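Local coordinates for aldehyde dehydrogenase (Staphylococcus aureus, PDB 6K10), which oxidises the carotenoid aldehyde 4,4'-diaponeurosporen-4-al to 4,4'-diaponeurosporenoic acid, using NAD+, in the biosynthesis of the protective pigment staphyloxanthin, at residues Lys39-Ile44 / Leu160-Phe165; Thr69-Thr74 / Asn122-Gln126; Gly134-Asn140 / Ser427-Thr432. The protein carries 1 engineered substitution. All coordinates share one frame. Numbering follows the deposited sequence.

Interaction 1. Residues Lys39-Ile44 / Leu160-Phe165; sequences KLSKAI and LINETF
Residues 39-44 form a helical turn and a half within helix 30-46, and residues 160-165 carry the last part of helix 151-164 into the loop before strand 170-172. The axes of these short segments (39-44 and 160-164) approach to 10.2 Å at 128°, so they run obliquely and largely in opposing directions, with Ala43 CA and Leu160 CA 6.5 Å apart. Lys39 comes first. Its methylene chain lies over Thr164, with CB 3.8 Å from Thr164 CG2 and CE 3.4 Å from Thr164 O, while its ammonium group hydrogen-bonds to Gln36 one turn back. Leu40 (t, p) wedges its CD1 beside the ring of Phe165, 4.0 Å from Phe165 CE2, and 4.4 Å from Leu160 CD1; helices 63-89 and 126-138 cover it from other directions. At Ala43 a small side chain is needed: its CB lies 3.2 Å from Leu160 CD2 and 3.3 Å from Thr164 OG1. That hydroxyl donates to Leu160 O at 2.6 Å. Ile44 points away, and its main-chain N is 4.3 Å from Leu160 CD2. This is helix packing on the Rossmann-type NAD-binding domain: helix 151-164 connects parallel strands 141-145 and 170-172, and helix 30-46 lies against it. The joint is essentially apolar and close-fitting; the hydroxyl of Thr164 and the ammonium group of Lys39 each have a partner on their own side.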
loop_
_atom_site.group_PDB
_atom_site.type_symbol
_atom_site.label_atom_id
_atom_site.label_comp_id
_atom_site.label_asym_id
_atom_site.label_seq_id
_atom_site.Cartn_x
_atom_site.Cartn_y
_atom_site.Cartn_z
ATOM N N LYS A 39 -26.988 9.916 -3.705
ATOM C CA LYS A 39 -27.152 10.568 -4.998
ATOM C C LYS A 39 -26.540 9.732 -6.113
ATOM O O LYS A 39 -27.115 9.626 -7.201
ATOM C CB LYS A 39 -26.528 11.964 -4.958
ATOM C CG LYS A 39 -27.278 12.949 -4.069
ATOM C CD LYS A 39 -26.399 14.132 -3.698
ATOM C CE LYS A 39 -25.974 14.914 -4.928
ATOM N NZ LYS A 39 -25.007 15.996 -4.586
ATOM N N LEU A 40 -25.383 9.117 -5.855
ATOM C CA LEU A 40 -24.762 8.249 -6.851
ATOM C C LEU A 40 -25.669 7.076 -7.201
ATOM O O LEU A 40 -25.834 6.731 -8.378
ATOM C CB LEU A 40 -23.414 7.744 -6.336
ATOM C CG LEU A 40 -22.571 6.954 -7.340
ATOM C CD1 LEU A 40 -22.249 7.811 -8.554
ATOM C CD2 LEU A 40 -21.299 6.438 -6.688
ATOM N N SER A 41 -26.263 6.448 -6.185
ATOM C CA SER A 41 -27.164 5.325 -6.423
ATOM C C SER A 41 -28.399 5.763 -7.199
ATOM O O SER A 41 -28.779 5.131 -8.193
ATOM C CB SER A 41 -27.565 4.694 -5.090
ATOM O OG SER A 41 -28.412 3.581 -5.296
ATOM N N LYS A 42 -29.052 6.835 -6.741
ATOM C CA LYS A 42 -30.204 7.378 -7.454
ATOM C C LYS A 42 -29.850 7.712 -8.895
ATOM O O LYS A 42 -30.643 7.480 -9.816
ATOM C CB LYS A 42 -30.715 8.624 -6.728
ATOM C CG LYS A 42 -31.505 9.585 -7.603
ATOM C CD LYS A 42 -32.012 10.774 -6.802
ATOM C CE LYS A 42 -32.311 11.961 -7.706
ATOM N NZ LYS A 42 -32.761 13.145 -6.924
ATOM N N ALA A 43 -28.649 8.242 -9.106
ATOM C CA ALA A 43 -28.237 8.666 -10.435
ATOM C C ALA A 43 -28.039 7.472 -11.368
ATOM O O ALA A 43 -28.448 7.517 -12.534
ATOM C CB ALA A 43 -26.968 9.502 -10.307
ATOM N N ILE A 44 -27.424 6.394 -10.871
ATOM C CA ILE A 44 -27.220 5.204 -11.696
ATOM C C ILE A 44 -28.559 4.583 -12.079
ATOM O O ILE A 44 -28.747 4.123 -13.212
ATOM C CB ILE A 44 -26.312 4.199 -10.963
ATOM C CG1 ILE A 44 -24.912 4.788 -10.791
ATOM C CG2 ILE A 44 -26.251 2.866 -11.709
ATOM C CD1 ILE A 44 -23.993 3.946 -9.943
ATOM N N LEU A 160 -24.000 11.526 -16.380
ATOM C CA LEU A 160 -24.457 11.122 -15.056
ATOM C C LEU A 160 -23.766 11.922 -13.960
ATOM O O LEU A 160 -24.417 12.471 -13.063
ATOM C CB LEU A 160 -24.207 9.621 -14.885
ATOM C CG LEU A 160 -24.750 8.908 -13.653
ATOM C CD1 LEU A 160 -23.848 9.027 -12.424
ATOM C CD2 LEU A 160 -26.070 9.552 -13.405
ATOM N N ILE A 161 -22.438 11.997 -14.022
ATOM C CA ILE A 161 -21.675 12.667 -12.974
ATOM C C ILE A 161 -21.978 14.160 -12.960
ATOM O O ILE A 161 -22.253 14.745 -11.907
ATOM C CB ILE A 161 -20.172 12.398 -13.157
ATOM C CG1 ILE A 161 -19.854 10.928 -12.860
ATOM C CG2 ILE A 161 -19.352 13.336 -12.288
ATOM C CD1 ILE A 161 -20.097 10.525 -11.421
ATOM N N ASN A 162 -21.937 14.798 -14.134
ATOM C CA ASN A 162 -22.086 16.250 -14.194
ATOM C C ASN A 162 -23.476 16.705 -13.768
ATOM O O ASN A 162 -23.628 17.804 -13.223
ATOM C CB ASN A 162 -21.780 16.756 -15.604
ATOM C CG ASN A 162 -20.296 16.772 -15.907
ATOM O OD1 ASN A 162 -19.889 16.833 -17.066
ATOM N ND2 ASN A 162 -19.477 16.722 -14.861
ATOM N N GLU A 163 -24.498 15.893 -14.010
ATOM C CA GLU A 163 -25.848 16.274 -13.626
ATOM C C GLU A 163 -26.178 15.887 -12.190
ATOM O O GLU A 163 -27.263 16.228 -11.707
ATOM C CB GLU A 163 -26.853 15.659 -14.606
ATOM C CG GLU A 163 -26.590 16.114 -16.040
ATOM C CD GLU A 163 -27.765 15.912 -16.973
ATOM O OE1 GLU A 163 -28.914 16.180 -16.563
ATOM O OE2 GLU A 163 -27.530 15.501 -18.128
ATOM N N THR A 164 -25.257 15.221 -11.493
ATOM C CA THR A 164 -25.452 14.806 -10.109
ATOM C C THR A 164 -24.553 15.534 -9.118
ATOM O O THR A 164 -25.007 15.872 -8.023
ATOM C CB THR A 164 -25.227 13.294 -9.974
ATOM O OG1 THR A 164 -25.991 12.605 -10.972
ATOM C CG2 THR A 164 -25.658 12.808 -8.600
ATOM N N PHE A 165 -23.291 15.792 -9.466
ATOM C CA PHE A 165 -22.333 16.391 -8.548
ATOM C C PHE A 165 -21.736 17.661 -9.140
ATOM O O PHE A 165 -21.707 17.850 -10.359
ATOM C CB PHE A 165 -21.187 15.422 -8.218
ATOM C CG PHE A 165 -21.640 14.085 -7.714
ATOM C CD1 PHE A 165 -22.082 13.934 -6.411
ATOM C CD2 PHE A 165 -21.605 12.973 -8.538
ATOM C CE1 PHE A 165 -22.492 12.701 -5.945
ATOM C CE2 PHE A 165 -22.015 11.738 -8.078
ATOM C CZ PHE A 165 -22.458 11.601 -6.779
#

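Interaction 2. Residues Thr69-Thr74 / Asn122-Gln126; sequences TEIGIT and NYPFQ
The carboxylate of Glu70 is the centre of the contact. Its OE1 accepts two main-chain hydrogen bonds, from Phe125 N (3.0 Å) and Gln126 N (2.9 Å, at 165°), where helix 126-138 begins. OE2 forms a salt bridge with Lys61, which also bonds to Asn122 O and makes a cation-pi contact with Tyr123. The side chain reaches these groups from a helix that widens into a pi-type turn at 69-71, with chi1 m and chi2 near -119°; Glu70 CA and Gln126 CA come within 4.6 Å. Thr74 OG1 donates to Glu70 O at 2.6 Å. Residues 122-125 follow strand 104-118 without regular structure. Farther out, Gln126 (chi1 t) sits as a knob in the hole made by Thr69, Glu70, Ile73 and Thr74, its CB 3.4 Å from Thr69 O. Tyr123 presents its ring edge to Thr69, CE2 being 3.6 Å from OG1, which bonds to Glu65 O, and Phe125 (chi1 t) lays its CE1 4.1 Å from Ile71 CA and 3.8 Å from Thr74 OG1. Aldehyde dehydrogenases commonly use an asparagine from this loop in the oxyanion hole; consistent with that, the side chain of Asn122 is about 5 Å from that of Ser251, the engineered residue at the predicted active site. A buried acid, neutralised by Lys61, thus ties backbone amides of a loop beside the predicted active site to helix 63-89.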
loop_
_atom_site.group_PDB
_atom_site.type_symbol
_atom_site.label_atom_id
_atom_site.label_comp_id
_atom_site.label_asym_id
_atom_site.label_seq_id
_atom_site.Cartn_x
_atom_site.Cartn_y
_atom_site.Cartn_z
ATOM N N THR A 69 -22.125 -7.652 -13.998
ATOM C CA THR A 69 -20.723 -7.259 -13.957
ATOM C C THR A 69 -20.490 -5.755 -13.938
ATOM O O THR A 69 -19.346 -5.333 -13.731
ATOM C CB THR A 69 -19.960 -7.860 -15.151
ATOM O OG1 THR A 69 -20.437 -7.283 -16.373
ATOM C CG2 THR A 69 -20.141 -9.371 -15.198
ATOM N N GLU A 70 -21.517 -4.931 -14.154
ATOM C CA GLU A 70 -21.293 -3.489 -14.173
ATOM C C GLU A 70 -22.294 -2.722 -13.314
ATOM O O GLU A 70 -21.899 -2.054 -12.353
ATOM C CB GLU A 70 -21.320 -2.955 -15.611
ATOM C CG GLU A 70 -20.461 -3.745 -16.590
ATOM C CD GLU A 70 -19.357 -2.916 -17.227
ATOM O OE1 GLU A 70 -18.986 -1.867 -16.661
ATOM O OE2 GLU A 70 -18.855 -3.319 -18.294
ATOM N N ILE A 71 -23.584 -2.801 -13.638
ATOM C CA ILE A 71 -24.569 -1.958 -12.959
ATOM C C ILE A 71 -24.940 -2.531 -11.599
ATOM O O ILE A 71 -24.794 -1.864 -10.567
ATOM C CB ILE A 71 -25.820 -1.766 -13.833
ATOM C CG1 ILE A 71 -25.453 -1.117 -15.162
ATOM C CG2 ILE A 71 -26.849 -0.924 -13.095
ATOM C CD1 ILE A 71 -26.650 -0.819 -16.025
ATOM N N GLY A 72 -25.457 -3.760 -11.580
ATOM C CA GLY A 72 -25.986 -4.311 -10.342
ATOM C C GLY A 72 -24.938 -4.433 -9.256
ATOM O O GLY A 72 -25.201 -4.133 -8.088
ATOM N N ILE A 73 -23.734 -4.875 -9.624
ATOM C CA ILE A 73 -22.666 -5.020 -8.645
ATOM C C ILE A 73 -22.268 -3.663 -8.075
ATOM O O ILE A 73 -21.868 -3.565 -6.909
ATOM C CB ILE A 73 -21.472 -5.758 -9.282
ATOM C CG1 ILE A 73 -20.391 -6.054 -8.244
ATOM C CG2 ILE A 73 -20.901 -4.965 -10.448
ATOM C CD1 ILE A 73 -19.493 -7.205 -8.632
ATOM N N THR A 74 -22.387 -2.598 -8.872
ATOM C CA THR A 74 -22.077 -1.259 -8.381
ATOM C C THR A 74 -23.148 -0.769 -7.415
ATOM O O THR A 74 -22.836 -0.238 -6.344
ATOM C CB THR A 74 -21.926 -0.294 -9.557
ATOM O OG1 THR A 74 -20.842 -0.727 -10.389
ATOM C CG2 THR A 74 -21.647 1.123 -9.066
ATOM N N ASN A 122 -12.813 -2.406 -20.889
ATOM C CA ASN A 122 -13.445 -3.722 -20.898
ATOM C C ASN A 122 -14.619 -3.832 -19.931
ATOM O O ASN A 122 -15.633 -4.452 -20.268
ATOM C CB ASN A 122 -12.400 -4.810 -20.620
ATOM C CG ASN A 122 -11.692 -4.636 -19.291
ATOM O OD1 ASN A 122 -11.336 -3.528 -18.898
ATOM N ND2 ASN A 122 -11.466 -5.748 -18.597
ATOM N N TYR A 123 -14.510 -3.259 -18.736
ATOM C CA TYR A 123 -15.653 -3.051 -17.852
ATOM C C TYR A 123 -15.697 -1.557 -17.558
ATOM O O TYR A 123 -15.392 -1.112 -16.443
ATOM C CB TYR A 123 -15.562 -3.892 -16.582
ATOM C CG TYR A 123 -15.627 -5.376 -16.866
ATOM C CD1 TYR A 123 -14.495 -6.071 -17.272
ATOM C CD2 TYR A 123 -16.821 -6.076 -16.755
ATOM C CE1 TYR A 123 -14.546 -7.422 -17.544
ATOM C CE2 TYR A 123 -16.882 -7.430 -17.023
ATOM C CZ TYR A 123 -15.741 -8.098 -17.419
ATOM O OH TYR A 123 -15.794 -9.446 -17.690
ATOM N N PRO A 124 -16.078 -0.754 -18.556
ATOM C CA PRO A 124 -15.805 0.689 -18.493
ATOM C C PRO A 124 -16.634 1.419 -17.462
ATOM O O PRO A 124 -16.267 2.535 -17.073
ATOM C CB PRO A 124 -16.135 1.164 -19.913
ATOM C CG PRO A 124 -17.163 0.189 -20.398
ATOM C CD PRO A 124 -16.826 -1.134 -19.767
ATOM N N PHE A 125 -17.734 0.827 -17.005
ATOM C CA PHE A 125 -18.570 1.427 -15.974
ATOM C C PHE A 125 -18.124 0.976 -14.585
ATOM O O PHE A 125 -17.833 1.809 -13.721
ATOM C CB PHE A 125 -20.038 1.071 -16.244
ATOM C CG PHE A 125 -21.006 1.643 -15.250
ATOM C CD1 PHE A 125 -21.364 0.925 -14.122
ATOM C CD2 PHE A 125 -21.572 2.890 -15.453
ATOM C CE1 PHE A 125 -22.259 1.445 -13.208
ATOM C CE2 PHE A 125 -22.471 3.415 -14.544
ATOM C CZ PHE A 125 -22.814 2.691 -13.420
ATOM N N GLN A 126 -18.044 -0.341 -14.369
ATOM C CA GLN A 126 -17.664 -0.870 -13.060
ATOM C C GLN A 126 -16.281 -0.395 -12.633
ATOM O O GLN A 126 -16.064 -0.071 -11.459
ATOM C CB GLN A 126 -17.728 -2.399 -13.071
ATOM C CG GLN A 126 -16.809 -3.091 -12.071
ATOM C CD GLN A 126 -17.311 -3.023 -10.642
ATOM O OE1 GLN A 126 -18.391 -2.496 -10.371
ATOM N NE2 GLN A 126 -16.526 -3.563 -9.718
#

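Interaction 3. Residues Gly134-Asn140 / Ser427-Thr432; sequences GAIAAGN and SFDTFT
Gly134 is the hollow of this contact. With its CA 4.1 Å from Phe428 CA and 3.5 Å from Ser427 O, in a CA-H...O contact, it has no space for a CB, which would clash with that carbonyl. Phe431 (chi1 m) leans over the helix, its CD2 3.4 Å from Ala135 N, and Ala135 CB lies over its ring face in a CH-pi contact 4.0 Å from the centroid. Phe428 (chi1 t) fills the next groove, CD1 4.1 Å from Ala137 CB and 4.0 Å from Ala138 CB. Small residues on helix 126-138 receive two large rings. Gly139, at positive phi, closes that helix in a Schellman motif. Asn140 ND2 donates to Phe431 O and Ala135 O, each 3.1 Å away, and OD1 accepts from Gly113 N. One water donates to Ala138 O (2.7 Å) and Thr432 OG1 (2.8 Å). Helix 126-138, the crossover between parallel strands 104-118 and 141-145, is so joined to helix 425-430 by shape first, with Asn140 and water bonding to carbonyls where both end.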
loop_
_atom_site.group_PDB
_atom_site.type_symbol
_atom_site.label_atom_id
_atom_site.label_comp_id
_atom_site.label_asym_id
_atom_site.label_seq_id
_atom_site.Cartn_x
_atom_site.Cartn_y
_atom_site.Cartn_z
ATOM N N GLY A 134 -15.178 3.831 -3.168
ATOM C CA GLY A 134 -14.158 3.905 -2.136
ATOM C C GLY A 134 -13.662 5.321 -1.919
ATOM O O GLY A 134 -13.520 5.777 -0.782
ATOM N N ALA A 135 -13.399 6.041 -3.013
ATOM C CA ALA A 135 -12.930 7.419 -2.899
ATOM C C ALA A 135 -13.965 8.296 -2.209
ATOM O O ALA A 135 -13.626 9.107 -1.339
ATOM C CB ALA A 135 -12.590 7.972 -4.283
ATOM N N ILE A 136 -15.237 8.149 -2.587
ATOM C CA ILE A 136 -16.304 8.920 -1.950
ATOM C C ILE A 136 -16.387 8.583 -0.469
ATOM O O ILE A 136 -16.363 9.471 0.392
ATOM C CB ILE A 136 -17.651 8.662 -2.649
ATOM C CG1 ILE A 136 -17.687 9.318 -4.029
ATOM C CG2 ILE A 136 -18.800 9.167 -1.784
ATOM C CD1 ILE A 136 -18.919 8.955 -4.833
ATOM N N ALA A 137 -16.491 7.288 -0.154
ATOM C CA ALA A 137 -16.675 6.864 1.229
ATOM C C ALA A 137 -15.495 7.258 2.105
ATOM O O ALA A 137 -15.670 7.516 3.301
ATOM C CB ALA A 137 -16.896 5.352 1.289
ATOM N N ALA A 138 -14.293 7.314 1.535
ATOM C CA ALA A 138 -13.118 7.709 2.298
ATOM C C ALA A 138 -13.000 9.218 2.469
ATOM O O ALA A 138 -12.132 9.670 3.223
ATOM C CB ALA A 138 -11.853 7.161 1.634
ATOM N N GLY A 139 -13.837 10.003 1.792
ATOM C CA GLY A 139 -13.863 11.436 2.002
ATOM C C GLY A 139 -13.038 12.258 1.042
ATOM O O GLY A 139 -12.619 13.366 1.396
ATOM N N ASN A 140 -12.797 11.762 -0.164
ATOM C CA ASN A 140 -11.964 12.451 -1.137
ATOM C C ASN A 140 -12.824 13.202 -2.148
ATOM O O ASN A 140 -14.034 12.992 -2.258
ATOM C CB ASN A 140 -11.059 11.452 -1.863
ATOM C CG ASN A 140 -10.160 10.684 -0.916
ATOM O OD1 ASN A 140 -9.049 11.113 -0.610
ATOM N ND2 ASN A 140 -10.642 9.540 -0.440
ATOM N N SER A 427 -11.711 -1.028 -1.030
ATOM C CA SER A 427 -11.851 0.191 -1.816
ATOM C C SER A 427 -11.760 1.421 -0.925
ATOM O O SER A 427 -11.086 2.400 -1.267
ATOM C CB SER A 427 -13.181 0.176 -2.570
ATOM O OG SER A 427 -13.193 -0.841 -3.564
ATOM N N PHE A 428 -12.421 1.375 0.233
ATOM C CA PHE A 428 -12.315 2.455 1.210
ATOM C C PHE A 428 -10.888 2.577 1.735
ATOM O O PHE A 428 -10.319 3.677 1.775
ATOM C CB PHE A 428 -13.305 2.209 2.354
ATOM C CG PHE A 428 -13.069 3.060 3.572
ATOM C CD1 PHE A 428 -13.702 4.284 3.709
ATOM C CD2 PHE A 428 -12.260 2.613 4.607
ATOM C CE1 PHE A 428 -13.504 5.058 4.832
ATOM C CE2 PHE A 428 -12.060 3.389 5.730
ATOM C CZ PHE A 428 -12.686 4.608 5.844
ATOM N N ASP A 429 -10.294 1.452 2.149
ATOM C CA ASP A 429 -8.928 1.466 2.668
ATOM C C ASP A 429 -7.952 2.091 1.677
ATOM O O ASP A 429 -7.053 2.848 2.067
ATOM C CB ASP A 429 -8.477 0.041 3.002
ATOM C CG ASP A 429 -9.277 -0.585 4.128
ATOM O OD1 ASP A 429 -9.977 0.146 4.862
ATOM O OD2 ASP A 429 -9.211 -1.826 4.283
ATOM N N THR A 430 -8.115 1.782 0.386
ATOM C CA THR A 430 -7.167 2.246 -0.624
ATOM C C THR A 430 -7.089 3.769 -0.662
ATOM O O THR A 430 -6.001 4.335 -0.816
ATOM C CB THR A 430 -7.553 1.679 -1.994
ATOM O OG1 THR A 430 -7.298 0.272 -2.010
ATOM C CG2 THR A 430 -6.760 2.343 -3.114
ATOM N N PHE A 431 -8.224 4.450 -0.495
ATOM C CA PHE A 431 -8.275 5.906 -0.518
ATOM C C PHE A 431 -8.279 6.512 0.881
ATOM O O PHE A 431 -8.715 7.657 1.052
ATOM C CB PHE A 431 -9.498 6.372 -1.312
ATOM C CG PHE A 431 -9.468 5.955 -2.757
ATOM C CD1 PHE A 431 -8.712 6.660 -3.675
ATOM C CD2 PHE A 431 -10.195 4.862 -3.196
ATOM C CE1 PHE A 431 -8.677 6.285 -5.004
ATOM C CE2 PHE A 431 -10.166 4.483 -4.526
ATOM C CZ PHE A 431 -9.405 5.195 -5.432
ATOM N N THR A 432 -7.788 5.777 1.876
ATOM C CA THR A 432 -7.769 6.221 3.262
ATOM C C THR A 432 -6.342 6.188 3.785
ATOM O O THR A 432 -5.632 5.195 3.595
ATOM C CB THR A 432 -8.664 5.330 4.131
ATOM O OG1 THR A 432 -10.038 5.547 3.784
ATOM C CG2 THR A 432 -8.458 5.623 5.616
HETATM O O HOH W 1 -10.930 7.953 4.981
#

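How the interactions relate
All three contacts are buried, yet interaction 1 lies farthest from the chain centre, about 23 Å between centres, against 11 Å for interaction 2 and 15 Å for interaction 3. Interactions 1 and 2 share a seam: Ile44, turned away from 160-165, packs on Thr74, Ile71 and Phe125. Leu40 meets Ile136 on the far face of helix 126-138 and so links interaction 1 to interaction 3; interactions 2 and 3 do not touch but lie towards opposite ends of that helix. Chemistry follows place: plain apolar packing at the outer helices, a lysine-paired carboxylate holding a loop beside the predicted active site, and ring-in-groove fit with an amide and a water where two helices end.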